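Local coordinates for glutathione S-transferase family protein (Pseudomonas putida, PDB 3LXZ) that probably conjugates reduced glutathione to a wide range of hydrophobic electrophiles, releasing a halide ion where the substrate is a halide, at residues K4-S9 against H57-E62; M16-L21 against L202-A207; E96-I101 against D156-F161; E111-M116 against V163-A168. One frame throughout, in Å; residues are numbered along the deposited sequence.

Contact 1: residues K4-S9 against H57-E62; sequences KLYGFS and HGFLSE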
loop_
_atom_site.group_PDB
_atom_site.type_symbol
_atom_site.label_atom_id
_atom_site.label_comp_id
_atom_site.label_asym_id
_atom_site.label_seq_id
_atom_site.Cartn_x
_atom_site.Cartn_y
_atom_site.Cartn_z
ATOM N N LYS A 4 7.123 -20.563 -7.872
ATOM C CA LYS A 4 8.365 -20.393 -7.141
ATOM C C LYS A 4 8.236 -19.110 -6.326
ATOM O O LYS A 4 7.788 -18.095 -6.845
ATOM C CB LYS A 4 9.549 -20.253 -8.085
ATOM C CG LYS A 4 9.828 -21.414 -9.060
ATOM C CD LYS A 4 11.182 -21.130 -9.770
ATOM C CE LYS A 4 11.759 -22.318 -10.536
ATOM N NZ LYS A 4 10.738 -23.118 -11.265
ATOM N N LEU A 5 8.641 -19.157 -5.066
ATOM C CA LEU A 5 8.628 -17.967 -4.221
ATOM C C LEU A 5 10.058 -17.503 -3.961
ATOM O O LEU A 5 10.820 -18.196 -3.275
ATOM C CB LEU A 5 7.938 -18.271 -2.890
ATOM C CG LEU A 5 7.729 -17.069 -1.967
ATOM C CD1 LEU A 5 6.805 -15.997 -2.623
ATOM C CD2 LEU A 5 7.118 -17.592 -0.681
ATOM N N TYR A 6 10.417 -16.331 -4.492
ATOM C CA TYR A 6 11.731 -15.767 -4.279
ATOM C C TYR A 6 11.702 -14.930 -3.018
ATOM O O TYR A 6 10.876 -14.016 -2.897
ATOM C CB TYR A 6 12.143 -14.820 -5.428
ATOM C CG TYR A 6 12.523 -15.516 -6.720
ATOM C CD1 TYR A 6 11.643 -16.399 -7.335
ATOM C CD2 TYR A 6 13.751 -15.265 -7.338
ATOM C CE1 TYR A 6 11.982 -17.030 -8.523
ATOM C CE2 TYR A 6 14.091 -15.896 -8.532
ATOM C CZ TYR A 6 13.196 -16.767 -9.111
ATOM O OH TYR A 6 13.501 -17.389 -10.307
ATOM N N GLY A 7 12.604 -15.223 -2.092
ATOM C CA GLY A 7 12.772 -14.364 -0.919
ATOM C C GLY A 7 13.705 -15.019 0.084
ATOM O O GLY A 7 14.625 -15.763 -0.282
ATOM N N PHE A 8 13.508 -14.717 1.350
ATOM C CA PHE A 8 14.324 -15.339 2.361
ATOM C C PHE A 8 13.494 -15.452 3.615
ATOM O O PHE A 8 12.651 -14.623 3.868
ATOM C CB PHE A 8 15.650 -14.585 2.541
ATOM C CG PHE A 8 15.510 -13.135 2.994
ATOM C CD1 PHE A 8 15.202 -12.108 2.074
ATOM C CD2 PHE A 8 15.706 -12.802 4.333
ATOM C CE1 PHE A 8 15.084 -10.788 2.504
ATOM C CE2 PHE A 8 15.606 -11.477 4.777
ATOM C CZ PHE A 8 15.290 -10.470 3.857
ATOM N N SER A 9 13.740 -16.503 4.395
ATOM C CA SER A 9 12.871 -16.815 5.521
ATOM C C SER A 9 12.984 -15.879 6.703
ATOM O O SER A 9 12.240 -16.018 7.658
ATOM C CB SER A 9 13.092 -18.263 5.952
ATOM O OG SER A 9 12.539 -19.109 4.971
ATOM N N HIS A 57 3.398 -16.932 -16.277
ATOM C CA HIS A 57 3.273 -15.655 -17.005
ATOM C C HIS A 57 4.378 -14.628 -16.692
ATOM O O HIS A 57 4.432 -13.565 -17.329
ATOM C CB HIS A 57 1.889 -15.036 -16.770
ATOM C CG HIS A 57 0.756 -15.973 -17.055
ATOM N ND1 HIS A 57 -0.055 -16.493 -16.063
ATOM C CD2 HIS A 57 0.318 -16.510 -18.220
ATOM C CE1 HIS A 57 -0.960 -17.290 -16.607
ATOM N NE2 HIS A 57 -0.751 -17.321 -17.913
ATOM N N GLY A 58 5.259 -14.947 -15.743
ATOM C CA GLY A 58 6.308 -14.012 -15.281
ATOM C C GLY A 58 6.248 -13.694 -13.786
ATOM O O GLY A 58 5.565 -14.357 -13.035
ATOM N N PHE A 59 7.013 -12.692 -13.358
ATOM C CA PHE A 59 7.160 -12.365 -11.947
ATOM C C PHE A 59 6.099 -11.379 -11.459
ATOM O O PHE A 59 5.764 -10.427 -12.180
ATOM C CB PHE A 59 8.512 -11.685 -11.720
ATOM C CG PHE A 59 9.695 -12.592 -11.840
ATOM C CD1 PHE A 59 9.908 -13.625 -10.923
ATOM C CD2 PHE A 59 10.641 -12.376 -12.852
ATOM C CE1 PHE A 59 11.037 -14.448 -11.049
ATOM C CE2 PHE A 59 11.766 -13.194 -12.973
ATOM C CZ PHE A 59 11.963 -14.215 -12.068
ATOM N N LEU A 60 5.596 -11.594 -10.237
ATOM C CA LEU A 60 4.781 -10.591 -9.518
ATOM C C LEU A 60 5.462 -10.278 -8.205
ATOM O O LEU A 60 5.835 -11.213 -7.487
ATOM C CB LEU A 60 3.377 -11.134 -9.201
ATOM C CG LEU A 60 2.337 -11.299 -10.296
ATOM C CD1 LEU A 60 1.142 -12.094 -9.815
ATOM C CD2 LEU A 60 1.893 -9.926 -10.841
ATOM N N SER A 61 5.647 -8.990 -7.884
ATOM C CA SER A 61 6.196 -8.550 -6.608
ATOM C C SER A 61 5.084 -7.931 -5.757
ATOM O O SER A 61 3.971 -7.765 -6.240
ATOM C CB SER A 61 7.338 -7.532 -6.835
ATOM O OG SER A 61 6.796 -6.292 -7.268
ATOM N N GLU A 62 5.387 -7.600 -4.492
ATOM C CA GLU A 62 4.453 -6.973 -3.506
ATOM C C GLU A 62 3.532 -8.018 -2.869
ATOM O O GLU A 62 2.632 -8.559 -3.545
ATOM C CB GLU A 62 3.583 -5.844 -4.096
ATOM C CG GLU A 62 4.397 -4.671 -4.700
ATOM C CD GLU A 62 5.170 -3.866 -3.667
ATOM O OE1 GLU A 62 4.737 -3.794 -2.488
ATOM O OE2 GLU A 62 6.212 -3.270 -4.036
#

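Contact 2: residues M16-L21 against L202-A207; sequences MVKLAL and LADKEA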
loop_
_atom_site.group_PDB
_atom_site.type_symbol
_atom_site.label_atom_id
_atom_site.label_comp_id
_atom_site.label_asym_id
_atom_site.label_seq_id
_atom_site.Cartn_x
_atom_site.Cartn_y
_atom_site.Cartn_z
HETATM N N MSE A 16 4.582 -14.182 5.081
HETATM C CA MSE A 16 3.154 -14.011 4.818
HETATM C C MSE A 16 2.706 -14.793 3.591
HETATM O O MSE A 16 1.718 -15.513 3.664
HETATM C CB MSE A 16 2.823 -12.514 4.668
HETATM C CG MSE A 16 2.981 -11.641 5.933
HETATM SE SE MSE A 16 2.823 -9.785 5.277
HETATM C CE MSE A 16 3.976 -8.808 6.567
ATOM N N VAL A 17 3.427 -14.678 2.473
ATOM C CA VAL A 17 3.073 -15.484 1.309
ATOM C C VAL A 17 3.264 -16.971 1.591
ATOM O O VAL A 17 2.395 -17.777 1.235
ATOM C CB VAL A 17 3.819 -15.037 0.070
ATOM C CG1 VAL A 17 3.390 -15.903 -1.142
ATOM C CG2 VAL A 17 3.423 -13.540 -0.200
ATOM N N LYS A 18 4.388 -17.316 2.212
ATOM C CA LYS A 18 4.692 -18.709 2.541
ATOM C C LYS A 18 3.583 -19.350 3.377
ATOM O O LYS A 18 3.123 -20.478 3.050
ATOM C CB LYS A 18 6.049 -18.782 3.224
ATOM C CG LYS A 18 6.527 -20.170 3.655
ATOM C CD LYS A 18 8.043 -20.094 3.939
ATOM C CE LYS A 18 8.628 -21.408 4.469
ATOM N NZ LYS A 18 10.065 -21.191 4.823
ATOM N N LEU A 19 3.098 -18.637 4.408
ATOM C CA LEU A 19 1.988 -19.176 5.193
ATOM C C LEU A 19 0.732 -19.389 4.354
ATOM O O LEU A 19 0.036 -20.389 4.538
ATOM C CB LEU A 19 1.686 -18.312 6.411
ATOM C CG LEU A 19 0.665 -18.835 7.428
ATOM C CD1 LEU A 19 1.007 -20.272 7.881
ATOM C CD2 LEU A 19 0.651 -17.871 8.611
ATOM N N ALA A 20 0.440 -18.452 3.429
ATOM C CA ALA A 20 -0.771 -18.549 2.602
ATOM C C ALA A 20 -0.678 -19.822 1.757
ATOM O O ALA A 20 -1.643 -20.580 1.674
ATOM C CB ALA A 20 -0.907 -17.311 1.679
ATOM N N LEU A 21 0.496 -20.047 1.154
ATOM C CA LEU A 21 0.715 -21.215 0.291
ATOM C C LEU A 21 0.581 -22.499 1.115
ATOM O O LEU A 21 -0.019 -23.463 0.653
ATOM C CB LEU A 21 2.085 -21.152 -0.400
ATOM C CG LEU A 21 2.246 -20.032 -1.449
ATOM C CD1 LEU A 21 3.691 -19.819 -1.830
ATOM C CD2 LEU A 21 1.423 -20.338 -2.672
ATOM N N LEU A 202 9.000 -20.820 11.453
ATOM C CA LEU A 202 9.956 -20.334 12.404
ATOM C C LEU A 202 11.280 -21.109 12.382
ATOM O O LEU A 202 12.342 -20.537 12.628
ATOM C CB LEU A 202 9.362 -20.290 13.811
ATOM C CG LEU A 202 8.114 -19.411 13.967
ATOM C CD1 LEU A 202 7.636 -19.528 15.397
ATOM C CD2 LEU A 202 8.441 -17.945 13.604
ATOM N N ALA A 203 11.203 -22.401 12.069
ATOM C CA ALA A 203 12.388 -23.262 11.948
ATOM C C ALA A 203 13.234 -22.819 10.741
ATOM O O ALA A 203 14.470 -22.674 10.854
ATOM C CB ALA A 203 11.974 -24.762 11.815
ATOM N N ASP A 204 12.557 -22.592 9.613
ATOM C CA ASP A 204 13.231 -22.112 8.399
ATOM C C ASP A 204 13.848 -20.745 8.637
ATOM O O ASP A 204 14.985 -20.493 8.252
ATOM C CB ASP A 204 12.307 -22.080 7.188
ATOM C CG ASP A 204 11.895 -23.488 6.692
ATOM O OD1 ASP A 204 12.455 -24.523 7.183
ATOM O OD2 ASP A 204 10.978 -23.557 5.832
ATOM N N LYS A 205 13.102 -19.862 9.298
ATOM C CA LYS A 205 13.661 -18.577 9.686
ATOM C C LYS A 205 14.973 -18.728 10.477
ATOM O O LYS A 205 15.992 -18.087 10.137
ATOM C CB LYS A 205 12.622 -17.730 10.439
ATOM C CG LYS A 205 13.187 -16.409 11.000
ATOM C CD LYS A 205 12.075 -15.496 11.592
ATOM C CE LYS A 205 12.675 -14.139 12.007
ATOM N NZ LYS A 205 11.802 -13.209 12.851
ATOM N N GLU A 206 14.969 -19.584 11.502
ATOM C CA GLU A 206 16.156 -19.737 12.358
ATOM C C GLU A 206 17.324 -20.305 11.551
ATOM O O GLU A 206 18.465 -19.861 11.683
ATOM C CB GLU A 206 15.837 -20.661 13.552
ATOM C CG GLU A 206 17.051 -21.080 14.393
ATOM C CD GLU A 206 17.708 -19.925 15.176
ATOM O OE1 GLU A 206 17.164 -18.780 15.192
ATOM O OE2 GLU A 206 18.783 -20.166 15.789
ATOM N N ALA A 207 17.028 -21.268 10.702
ATOM C CA ALA A 207 18.028 -21.920 9.872
ATOM C C ALA A 207 18.695 -20.961 8.881
ATOM O O ALA A 207 19.841 -21.172 8.493
ATOM C CB ALA A 207 17.353 -23.060 9.084
#

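Contact 3: residues E96-I101 against D156-F161; sequences EIELYI and DLMFCF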
loop_
_atom_site.group_PDB
_atom_site.type_symbol
_atom_site.label_atom_id
_atom_site.label_comp_id
_atom_site.label_asym_id
_atom_site.label_seq_id
_atom_site.Cartn_x
_atom_site.Cartn_y
_atom_site.Cartn_z
ATOM N N GLU A 96 -4.255 -1.272 5.859
ATOM C CA GLU A 96 -4.013 -0.450 7.045
ATOM C C GLU A 96 -2.861 -0.998 7.872
ATOM O O GLU A 96 -2.057 -0.243 8.419
ATOM C CB GLU A 96 -5.262 -0.320 7.928
ATOM C CG GLU A 96 -6.307 0.565 7.276
ATOM C CD GLU A 96 -7.721 0.451 7.822
ATOM O OE1 GLU A 96 -8.109 -0.507 8.578
ATOM O OE2 GLU A 96 -8.464 1.380 7.450
ATOM N N ILE A 97 -2.809 -2.313 8.026
ATOM C CA ILE A 97 -1.739 -2.891 8.819
ATOM C C ILE A 97 -0.407 -2.643 8.122
ATOM O O ILE A 97 0.563 -2.217 8.742
ATOM C CB ILE A 97 -1.971 -4.387 9.134
ATOM C CG1 ILE A 97 -3.194 -4.560 10.021
ATOM C CG2 ILE A 97 -0.759 -4.938 9.864
ATOM C CD1 ILE A 97 -3.766 -6.023 9.958
ATOM N N GLU A 98 -0.377 -2.856 6.817
ATOM C CA GLU A 98 0.827 -2.600 6.042
ATOM C C GLU A 98 1.292 -1.149 6.142
ATOM O O GLU A 98 2.416 -0.915 6.544
ATOM C CB GLU A 98 0.658 -3.028 4.571
ATOM C CG GLU A 98 1.906 -2.790 3.699
ATOM C CD GLU A 98 1.730 -3.299 2.280
ATOM O OE1 GLU A 98 0.749 -4.043 2.014
ATOM O OE2 GLU A 98 2.577 -2.939 1.420
ATOM N N LEU A 99 0.436 -0.185 5.780
ATOM C CA LEU A 99 0.908 1.192 5.649
ATOM C C LEU A 99 1.053 1.852 7.017
ATOM O O LEU A 99 1.861 2.767 7.170
ATOM C CB LEU A 99 -0.103 2.028 4.839
ATOM C CG LEU A 99 0.066 2.043 3.310
ATOM C CD1 LEU A 99 0.052 0.676 2.777
ATOM C CD2 LEU A 99 -0.978 2.923 2.595
ATOM N N TYR A 100 0.266 1.420 7.995
ATOM C CA TYR A 100 0.194 2.205 9.234
ATOM C C TYR A 100 0.789 1.511 10.426
ATOM O O TYR A 100 0.924 2.131 11.508
ATOM C CB TYR A 100 -1.243 2.690 9.540
ATOM C CG TYR A 100 -1.864 3.340 8.330
ATOM C CD1 TYR A 100 -1.198 4.367 7.661
ATOM C CD2 TYR A 100 -3.065 2.878 7.828
ATOM C CE1 TYR A 100 -1.740 4.947 6.496
ATOM C CE2 TYR A 100 -3.627 3.433 6.687
ATOM C CZ TYR A 100 -2.953 4.466 6.024
ATOM O OH TYR A 100 -3.543 4.990 4.899
ATOM N N ILE A 101 1.203 0.263 10.239
ATOM C CA ILE A 101 1.905 -0.482 11.309
ATOM C C ILE A 101 3.230 -1.014 10.797
ATOM O O ILE A 101 4.279 -0.634 11.308
ATOM C CB ILE A 101 1.038 -1.578 11.956
ATOM C CG1 ILE A 101 -0.152 -0.921 12.683
ATOM C CG2 ILE A 101 1.902 -2.438 12.898
ATOM C CD1 ILE A 101 -1.027 -1.888 13.447
ATOM N N ASP A 156 -5.136 -11.551 8.331
ATOM C CA ASP A 156 -4.481 -12.175 9.490
ATOM C C ASP A 156 -3.022 -12.497 9.247
ATOM O O ASP A 156 -2.252 -12.549 10.190
ATOM C CB ASP A 156 -5.236 -13.436 9.902
ATOM C CG ASP A 156 -6.622 -13.122 10.358
ATOM O OD1 ASP A 156 -6.735 -12.448 11.430
ATOM O OD2 ASP A 156 -7.580 -13.498 9.656
ATOM N N LEU A 157 -2.670 -12.781 7.982
ATOM C CA LEU A 157 -1.289 -12.972 7.590
ATOM C C LEU A 157 -0.484 -11.680 7.751
ATOM O O LEU A 157 0.597 -11.687 8.347
ATOM C CB LEU A 157 -1.182 -13.545 6.163
ATOM C CG LEU A 157 -2.117 -14.732 5.819
ATOM C CD1 LEU A 157 -1.939 -15.198 4.351
ATOM C CD2 LEU A 157 -1.939 -15.890 6.815
HETATM N N MSE A 158 -0.998 -10.558 7.239
HETATM C CA MSE A 158 -0.294 -9.285 7.438
HETATM C C MSE A 158 -0.238 -8.935 8.931
HETATM O O MSE A 158 0.783 -8.444 9.421
HETATM C CB MSE A 158 -1.018 -8.188 6.638
HETATM C CG MSE A 158 -0.472 -6.788 6.761
HETATM SE SE MSE A 158 1.253 -6.511 5.917
HETATM C CE MSE A 158 0.952 -7.026 4.051
ATOM N N PHE A 159 -1.320 -9.179 9.657
ATOM C CA PHE A 159 -1.317 -8.970 11.117
ATOM C C PHE A 159 -0.228 -9.781 11.834
ATOM O O PHE A 159 0.547 -9.256 12.591
ATOM C CB PHE A 159 -2.679 -9.347 11.690
ATOM C CG PHE A 159 -2.735 -9.351 13.214
ATOM C CD1 PHE A 159 -3.126 -8.202 13.904
ATOM C CD2 PHE A 159 -2.409 -10.497 13.938
ATOM C CE1 PHE A 159 -3.180 -8.179 15.304
ATOM C CE2 PHE A 159 -2.489 -10.499 15.348
ATOM C CZ PHE A 159 -2.842 -9.336 16.022
ATOM N N CYS A 160 -0.171 -11.082 11.591
ATOM C CA CYS A 160 0.631 -11.883 12.486
ATOM C C CYS A 160 2.135 -11.723 12.236
ATOM O O CYS A 160 2.926 -11.939 13.132
ATOM C CB CYS A 160 0.153 -13.329 12.511
ATOM S SG CYS A 160 0.729 -14.225 11.148
ATOM N N PHE A 161 2.523 -11.285 11.028
ATOM C CA PHE A 161 3.924 -11.034 10.732
ATOM C C PHE A 161 4.307 -9.556 10.680
ATOM O O PHE A 161 5.477 -9.244 10.390
ATOM C CB PHE A 161 4.333 -11.727 9.409
ATOM C CG PHE A 161 4.271 -13.225 9.462
ATOM C CD1 PHE A 161 5.168 -13.952 10.254
ATOM C CD2 PHE A 161 3.366 -13.930 8.662
ATOM C CE1 PHE A 161 5.118 -15.354 10.256
ATOM C CE2 PHE A 161 3.328 -15.330 8.662
ATOM C CZ PHE A 161 4.181 -16.033 9.466
#

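Contact 4: residues E111-M116 against V163-A168; sequences ESFFGM and VDLANA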
loop_
_atom_site.group_PDB
_atom_site.type_symbol
_atom_site.label_atom_id
_atom_site.label_comp_id
_atom_site.label_asym_id
_atom_site.label_seq_id
_atom_site.Cartn_x
_atom_site.Cartn_y
_atom_site.Cartn_z
ATOM N N GLU A 111 17.511 -0.144 14.336
ATOM C CA GLU A 111 17.838 -0.096 15.755
ATOM C C GLU A 111 17.399 -1.355 16.498
ATOM O O GLU A 111 18.169 -1.923 17.284
ATOM C CB GLU A 111 17.240 1.137 16.415
ATOM C CG GLU A 111 17.687 1.310 17.863
ATOM C CD GLU A 111 17.331 2.660 18.444
ATOM O OE1 GLU A 111 17.030 2.707 19.650
ATOM O OE2 GLU A 111 17.347 3.674 17.707
ATOM N N SER A 112 16.173 -1.802 16.242
ATOM C CA SER A 112 15.598 -2.890 17.028
ATOM C C SER A 112 16.240 -4.242 16.726
ATOM O O SER A 112 16.338 -5.107 17.613
ATOM C CB SER A 112 14.098 -2.956 16.806
ATOM O OG SER A 112 13.837 -3.166 15.435
ATOM N N PHE A 113 16.671 -4.429 15.483
ATOM C CA PHE A 113 17.250 -5.701 15.097
ATOM C C PHE A 113 18.727 -5.687 14.756
ATOM O O PHE A 113 19.402 -6.680 14.992
ATOM C CB PHE A 113 16.381 -6.410 14.053
ATOM C CG PHE A 113 14.938 -6.557 14.500
ATOM C CD1 PHE A 113 14.624 -7.230 15.692
ATOM C CD2 PHE A 113 13.894 -5.977 13.770
ATOM C CE1 PHE A 113 13.285 -7.351 16.137
ATOM C CE2 PHE A 113 12.560 -6.089 14.202
ATOM C CZ PHE A 113 12.258 -6.781 15.392
ATOM N N PHE A 114 19.240 -4.574 14.240
ATOM C CA PHE A 114 20.660 -4.507 13.875
ATOM C C PHE A 114 21.505 -3.675 14.855
ATOM O O PHE A 114 22.676 -3.417 14.589
ATOM C CB PHE A 114 20.839 -3.998 12.439
ATOM C CG PHE A 114 20.108 -4.813 11.401
ATOM C CD1 PHE A 114 20.755 -5.845 10.725
ATOM C CD2 PHE A 114 18.773 -4.547 11.091
ATOM C CE1 PHE A 114 20.093 -6.607 9.763
ATOM C CE2 PHE A 114 18.093 -5.303 10.125
ATOM C CZ PHE A 114 18.765 -6.340 9.454
ATOM N N GLY A 115 20.913 -3.272 15.976
ATOM C CA GLY A 115 21.602 -2.484 17.012
ATOM C C GLY A 115 22.225 -1.150 16.594
ATOM O O GLY A 115 23.087 -0.619 17.316
HETATM N N MSE A 116 21.788 -0.617 15.445
HETATM C CA MSE A 116 22.225 0.686 14.910
HETATM C C MSE A 116 21.165 1.767 15.160
HETATM O O MSE A 116 20.109 1.762 14.515
HETATM C CB MSE A 116 22.498 0.588 13.394
HETATM C CG MSE A 116 23.696 -0.292 12.985
HETATM SE SE MSE A 116 25.330 0.081 14.049
HETATM C CE MSE A 116 25.607 1.977 13.523
ATOM N N VAL A 163 2.639 -7.268 13.369
ATOM C CA VAL A 163 2.363 -6.795 14.739
ATOM C C VAL A 163 3.414 -7.321 15.739
ATOM O O VAL A 163 3.790 -6.597 16.676
ATOM C CB VAL A 163 0.905 -7.087 15.179
ATOM C CG1 VAL A 163 0.704 -6.769 16.643
ATOM C CG2 VAL A 163 -0.098 -6.213 14.350
ATOM N N ASP A 164 3.920 -8.537 15.512
ATOM C CA ASP A 164 5.077 -9.061 16.295
ATOM C C ASP A 164 6.309 -8.159 16.181
ATOM O O ASP A 164 6.909 -7.769 17.195
ATOM C CB ASP A 164 5.441 -10.507 15.892
ATOM C CG ASP A 164 5.858 -10.642 14.405
ATOM O OD1 ASP A 164 5.402 -9.828 13.565
ATOM O OD2 ASP A 164 6.654 -11.564 14.086
ATOM N N LEU A 165 6.694 -7.825 14.951
ATOM C CA LEU A 165 7.821 -6.929 14.763
ATOM C C LEU A 165 7.559 -5.527 15.252
ATOM O O LEU A 165 8.474 -4.868 15.780
ATOM C CB LEU A 165 8.236 -6.924 13.304
ATOM C CG LEU A 165 8.684 -8.276 12.750
ATOM C CD1 LEU A 165 9.246 -8.064 11.349
ATOM C CD2 LEU A 165 9.727 -8.980 13.672
ATOM N N ALA A 166 6.331 -5.040 15.066
ATOM C CA ALA A 166 5.990 -3.694 15.546
ATOM C C ALA A 166 6.050 -3.619 17.070
ATOM O O ALA A 166 6.509 -2.626 17.640
ATOM C CB ALA A 166 4.627 -3.269 15.046
ATOM N N ASN A 167 5.590 -4.671 17.747
ATOM C CA ASN A 167 5.651 -4.657 19.219
ATOM C C ASN A 167 7.086 -4.754 19.747
ATOM O O ASN A 167 7.410 -4.131 20.756
ATOM C CB ASN A 167 4.756 -5.718 19.848
ATOM C CG ASN A 167 4.204 -5.283 21.204
ATOM O OD1 ASN A 167 3.680 -4.172 21.357
ATOM N ND2 ASN A 167 4.300 -6.159 22.186
ATOM N N ALA A 168 7.951 -5.467 19.032
ATOM C CA ALA A 168 9.378 -5.490 19.381
ATOM C C ALA A 168 9.986 -4.101 19.254
ATOM O O ALA A 168 10.687 -3.652 20.176
ATOM C CB ALA A 168 10.134 -6.494 18.509
#

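Contact 1: residues K4-S9 against H57-E62
The ring of F59 comes edge-on over one face of Y6. Its CE1 stands 3.6 Å above the plane of the tyrosine ring, displaced toward the rim, and lies equally near Y6 CZ and Y6 CE1, at 3.7 Å from each. The planes meet at 87° and the centroids are 5.3 Å apart, which defines a T-shaped (edge-to-face) stack with F59 supplying the edge. F59 CZ also reaches the phenol end, 3.9 Å from Y6 OH, a van der Waals approach; the polar partner of that hydroxyl is E54, to which it is hydrogen-bonded. This bond and the phenylalanine edge together should limit the swing of the Y6 ring. In both residues CG lies anti to the carbonyl carbon (chi1 -74° for Y6, -71° for F59), and both rings project from the same face of the sheet. The backbones keep well apart, since the closest CA atoms, those of Y6 and S61, are 9.4 Å from each other, and the two rings account for the whole contact. The gap is the width of one strand: in the mixed sheet of this thioredoxin-like N-terminal domain, strand 52-55 runs antiparallel between 3-7 and 58-61, and V52 touches both aromatic side chains. Helix 12-23 packs Y14 and V17 on L5, and helix 63-73 packs Y69 on L60.

Contact 2: residues M16-L21 against L202-A207
K18 reaches from helix 12-23 to D204 on helix 198-218 and ends in a salt bridge. From CB, directed at the other helix, the chain leaves with CG anti to the backbone N (chi1 179°) and remains extended through CD and CE, every later torsion lying within 16° of 180°. This straight course covers the distance between backbones, whose nearest CA atoms, those of K18 and D204, are 10.9 Å apart. CB, CG and CD make no approach to the partner segment. CE is the first atom to meet it, 3.5 Å from D204 OD2, and NZ completes the approach with a hydrogen bond of 2.7 Å to the same D204 OD2. The bond uses the anti lone pair of that oxygen, the one directed away from OD1. NZ also lies 3.4 Å from D204 CB, so the ammonium group sits beside the root of the carboxylate. Neither charge has a single mate: K18 NZ forms a second salt bridge with E30 and a weak hydrogen bond with S9 OG, while D204 OD2 also takes R200 NE. The two acids around this buried lysine are likely to stabilise its charged form. A methionine in its place would probably leave E30 without this cation and D204 with R200 alone of the two described, and this ionic link between the helices would be lost. Such a link is an interdomain salt bridge of the two-domain glutathione transferase fold, joining the first helix of the thioredoxin-like domain to the last helix of the all-helical domain.

Contact 3: residues E96-I101 against D156-F161
Within the helical bundle of the glutathione transferase C-terminal domain, I97 of helix 84-106 packs against M158 and F159 of helix 154-174. The segment axes approach to 9.5 Å at 31° between their N-to-C directions, so the helices run roughly parallel, and the contact is buried. I97 divides its branches between two neighbours. CG2, anti to the backbone N, lies against M158 CG at 3.6 Å as the two chains run alongside in opposite senses, and the other branch extends to put CD1 3.9 Å from F159 CB. L137 of helix 120-140 touches both I97 and F159 and continues this apolar layer. Cutting I97 back to an alanine removes both branches, which would probably open a gap between M158 CG, F159 CB and L137. On the other flank, M158, a selenomethionine, bends at chi2 (70°) and chi3 (57°), which turns its end toward E98 and sets SE 3.8 Å from E98 CB. E98 itself is extended, and its OE2 is salt-bridged to K95 of the second subunit, linking this layer to the dimer interface. Its other carboxylate oxygen, E98 OE1, rests 3.6 Å from the methyl carbon M158 CE.

Contact 4: residues E111-M116 against V163-A168
F113 of helix 109-114 directs CZ of its ring at L165 and A168 on helix 154-174, joining two helices of the C-terminal helical domain. Its CG is anti to the carbonyl carbon (chi1 -54°), and the ring is carried straight across, so that CZ is the leading atom. CZ meets L165 CD2 and A168 CB at the same distance, 3.8 Å. The ring carbons beside it share the load: F113 CE2 is 4.1 Å from L165 CD2, and F113 CE1 is 4.0 Å from A168 CB. Both methyls approach obliquely, and F113 and L165 lie nearly perpendicular. L165 has an extended second torsion (chi2 -172°), and of its two methyls CD2 touches the phenylalanine. A168 has no torsion to adjust; its CB points toward the other segment. Farther back on the ring, S112 OG stands 3.2 Å above one face of F113, while being hydrogen-bonded to C108 O. The side chain of L165 is about 6 Å from that of R106, which binds glutathione, a ligand absent from this chain. With only carbon atoms meeting across the segments and F113 itself exposed, the contact depends on dispersion and the partial removal of apolar surface from water, and imposes little directional constraint.

Contact 3 is the core contact, with its four touching residues all buried; contact 2 is partly buried, and contacts 1 and 4 lie at the surface. Contact 1 belongs to the thioredoxin-like domain, contacts 3 and 4 to the helical domain, and contact 2 bridges the two. Contacts 3 and 4 share helix 154-174 and meet where I101 packs on A166. M16 and A20 join contact 2 to contact 3 through L157, M158 and F161, whereas S9 links contact 1 to K18. Chemistry changes accordingly: an aromatic pair, an ionic bridge, then two mainly apolar packings, of which contact 3 also includes a carboxylate tied to the second subunit. Contacts 1 and 3 also touch the second subunit.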